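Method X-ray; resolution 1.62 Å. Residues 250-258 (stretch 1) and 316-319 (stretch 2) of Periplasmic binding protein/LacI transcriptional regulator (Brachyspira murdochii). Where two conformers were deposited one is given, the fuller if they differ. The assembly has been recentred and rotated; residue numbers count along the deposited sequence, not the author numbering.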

# COMPACT_ATOMS: atom_id res chain seq x y z
N PHE A 250 0.57 -5.53 -4.90
CA PHE A 250 0.74 -4.96 -3.57
C PHE A 250 -0.62 -5.07 -2.85
O PHE A 250 -1.73 -4.93 -3.46
N ASP A 251 -0.57 -5.37 -1.56
CA ASP A 251 -1.74 -5.63 -0.74
C ASP A 251 -2.48 -6.90 -1.19
O ASP A 251 -1.81 -7.79 -1.70
N SER A 252 -3.78 -7.06 -0.91
CA SER A 252 -4.48 -8.32 -1.24
C SER A 252 -5.90 -8.02 -1.67
O SER A 252 -6.04 -7.40 -2.72
N GLY A 253 -6.92 -8.45 -0.93
CA GLY A 253 -8.27 -8.45 -1.45
C GLY A 253 -8.58 -9.65 -2.30
O GLY A 253 -7.68 -10.18 -2.98
N LYS A 254 -9.84 -10.10 -2.30
CA LYS A 254 -10.17 -11.34 -2.99
C LYS A 254 -9.79 -11.39 -4.46
O LYS A 254 -9.28 -12.39 -4.91
N PRO A 255 -10.11 -10.32 -5.24
CA PRO A 255 -9.75 -10.48 -6.68
C PRO A 255 -8.26 -10.74 -6.91
O PRO A 255 -7.90 -11.57 -7.74
N GLN A 256 -7.43 -10.00 -6.20
CA GLN A 256 -6.00 -10.19 -6.27
C GLN A 256 -5.56 -11.58 -5.81
O GLN A 256 -4.63 -12.16 -6.39
N LEU A 257 -6.13 -12.06 -4.70
CA LEU A 257 -5.76 -13.39 -4.18
C LEU A 257 -6.12 -14.43 -5.18
O LEU A 257 -5.36 -15.35 -5.49
N ASP A 258 -7.34 -14.36 -5.73
CA ASP A 258 -7.73 -15.34 -6.74
C ASP A 258 -6.82 -15.28 -7.98
O ASP A 258 -6.50 -16.33 -8.56
N LEU A 316 -2.17 -12.20 7.39
CA LEU A 316 -1.92 -10.81 6.95
C LEU A 316 -2.83 -10.40 5.80
O LEU A 316 -2.94 -9.20 5.52
N LEU A 317 -3.41 -11.38 5.13
CA LEU A 317 -4.25 -11.11 3.90
C LEU A 317 -5.68 -10.84 4.27
O LEU A 317 -6.15 -11.19 5.40
N TYR A 318 -6.41 -10.24 3.34
CA TYR A 318 -7.83 -9.95 3.58
C TYR A 318 -8.59 -10.16 2.26
O TYR A 318 -8.01 -10.09 1.17
N GLU A 319 -9.89 -10.46 2.38
CA GLU A 319 -10.78 -10.59 1.22
C GLU A 319 -11.34 -9.27 0.77
O GLU A 319 -11.59 -8.38 1.58
OXT GLU A 319 -11.62 -9.02 -0.41

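What brings Ser-252 and Tyr-318 together? The Ser-252 side chain points toward the second stretch, and its p rotamer sets OG 3.0 Å from Tyr-318 N, which donates a hydrogen bond to it. Tyr-318 is also p at chi1, with chi2 near -87°. Its CA-to-CB bond runs sideways, yet the ring end comes nearer, so that Ser-252 N donates to Tyr-318 OH at 3.2 Å. Each residue thus offers a backbone NH to the other's side-chain oxygen. One water extends the network, lying 2.9 Å from Ser-252 OG and donating to Leu-316 O, also at 2.9 Å.

What surrounds the tyrosine ring? Ser-252 OG and Gly-253 N lie over one face, while Asp-251 CB sits at the edge, 3.4 Å from Tyr-318 OH. Gly-253 N also makes a weak hydrogen bond to Tyr-318 O at 2.9 Å. At its backbone angles a CB on Gly-253 would be jammed against the preceding carbonyl oxygen, so the turn itself calls for glycine.

How does the chain terminus meet the helix? Gly-253 is the N-cap, and the next residue, Lys-254, donates its backbone N to Glu-319 OXT at 2.8 Å. The lysine side chain leaves sideways, t at chi1 but between wells at chi2 and chi4, and NZ forms a salt bridge with Asp-258 OD1 at 2.9 Å. Lys-254 NZ remains 4.1 Å from Glu-319 OE1, beyond a salt bridge. Glu-319 starts away from the helix, but its m, m conformation brings its end nearer.

Where is the apolar contact? Leu-257 points toward the second stretch in an m, t rotamer, placing CD2 3.9 Å from CD1 of Leu-317, itself m, t. Its other methyl, Leu-257 CD1, lies 3.5 Å from Tyr-318 O and 3.6 Å from Glu-319 OE2.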

# COMPACT_ATOMS: atom_id res chain seq x y z
CB PHE A 250 1.11 -3.50 -3.75
CG PHE A 250 1.93 -2.89 -2.66
CD1 PHE A 250 1.46 -2.85 -1.34
CD2 PHE A 250 3.15 -2.36 -2.97
CE1 PHE A 250 2.26 -2.27 -0.35
CE2 PHE A 250 3.94 -1.78 -1.99
CZ PHE A 250 3.47 -1.75 -0.66
CB ASP A 251 -2.63 -4.38 -0.68
CG ASP A 251 -1.97 -3.23 0.10
OD1 ASP A 251 -1.32 -3.52 1.10
OD2 ASP A 251 -2.14 -2.03 -0.30
CB SER A 252 -4.32 -9.40 -0.14
OG SER A 252 -4.79 -8.99 1.11
CB LYS A 254 -11.65 -11.68 -2.83
CG LYS A 254 -12.12 -12.94 -3.52
CD LYS A 254 -12.30 -14.11 -2.59
CE LYS A 254 -12.81 -15.34 -3.33
NZ LYS A 254 -11.83 -16.46 -3.16
CB PRO A 255 -10.18 -9.17 -7.32
CG PRO A 255 -11.12 -8.55 -6.36
CD PRO A 255 -10.74 -9.03 -4.98
CB GLN A 256 -5.26 -9.07 -5.49
CG GLN A 256 -3.75 -9.11 -5.66
CD GLN A 256 -3.02 -7.81 -5.30
OE1 GLN A 256 -1.85 -7.61 -5.70
NE2 GLN A 256 -3.67 -6.91 -4.53
CB LEU A 257 -6.49 -13.65 -2.86
CG LEU A 257 -6.07 -12.76 -1.68
CD1 LEU A 257 -6.89 -13.00 -0.43
CD2 LEU A 257 -4.62 -13.03 -1.42
CB ASP A 258 -9.16 -15.06 -7.18
CG ASP A 258 -10.18 -15.45 -6.13
OD1 ASP A 258 -9.80 -16.16 -5.16
OD2 ASP A 258 -11.35 -15.03 -6.30
CB LEU A 316 -0.51 -10.62 6.43
CG LEU A 316 0.55 -11.20 7.35
CD1 LEU A 316 1.90 -11.24 6.68
CD2 LEU A 316 0.61 -10.44 8.65
CB LEU A 317 -4.18 -12.30 2.92
CG LEU A 317 -2.76 -12.81 2.65
CD1 LEU A 317 -2.75 -14.09 1.87
CD2 LEU A 317 -1.93 -11.72 1.99
CB TYR A 318 -8.00 -8.52 4.16
CG TYR A 318 -7.47 -7.50 3.21
CD1 TYR A 318 -6.09 -7.14 3.23
CD2 TYR A 318 -8.28 -6.94 2.24
CE1 TYR A 318 -5.58 -6.26 2.30
CE2 TYR A 318 -7.76 -6.06 1.28
CZ TYR A 318 -6.41 -5.73 1.32
OH TYR A 318 -5.86 -4.91 0.34
CB GLU A 319 -12.01 -11.45 1.56
CG GLU A 319 -11.67 -12.80 2.15
CD GLU A 319 -11.16 -13.74 1.10
OE1 GLU A 319 -12.00 -14.17 0.27
OE2 GLU A 319 -9.95 -14.06 1.13
O HOH W 1 -2.77 -7.93 2.91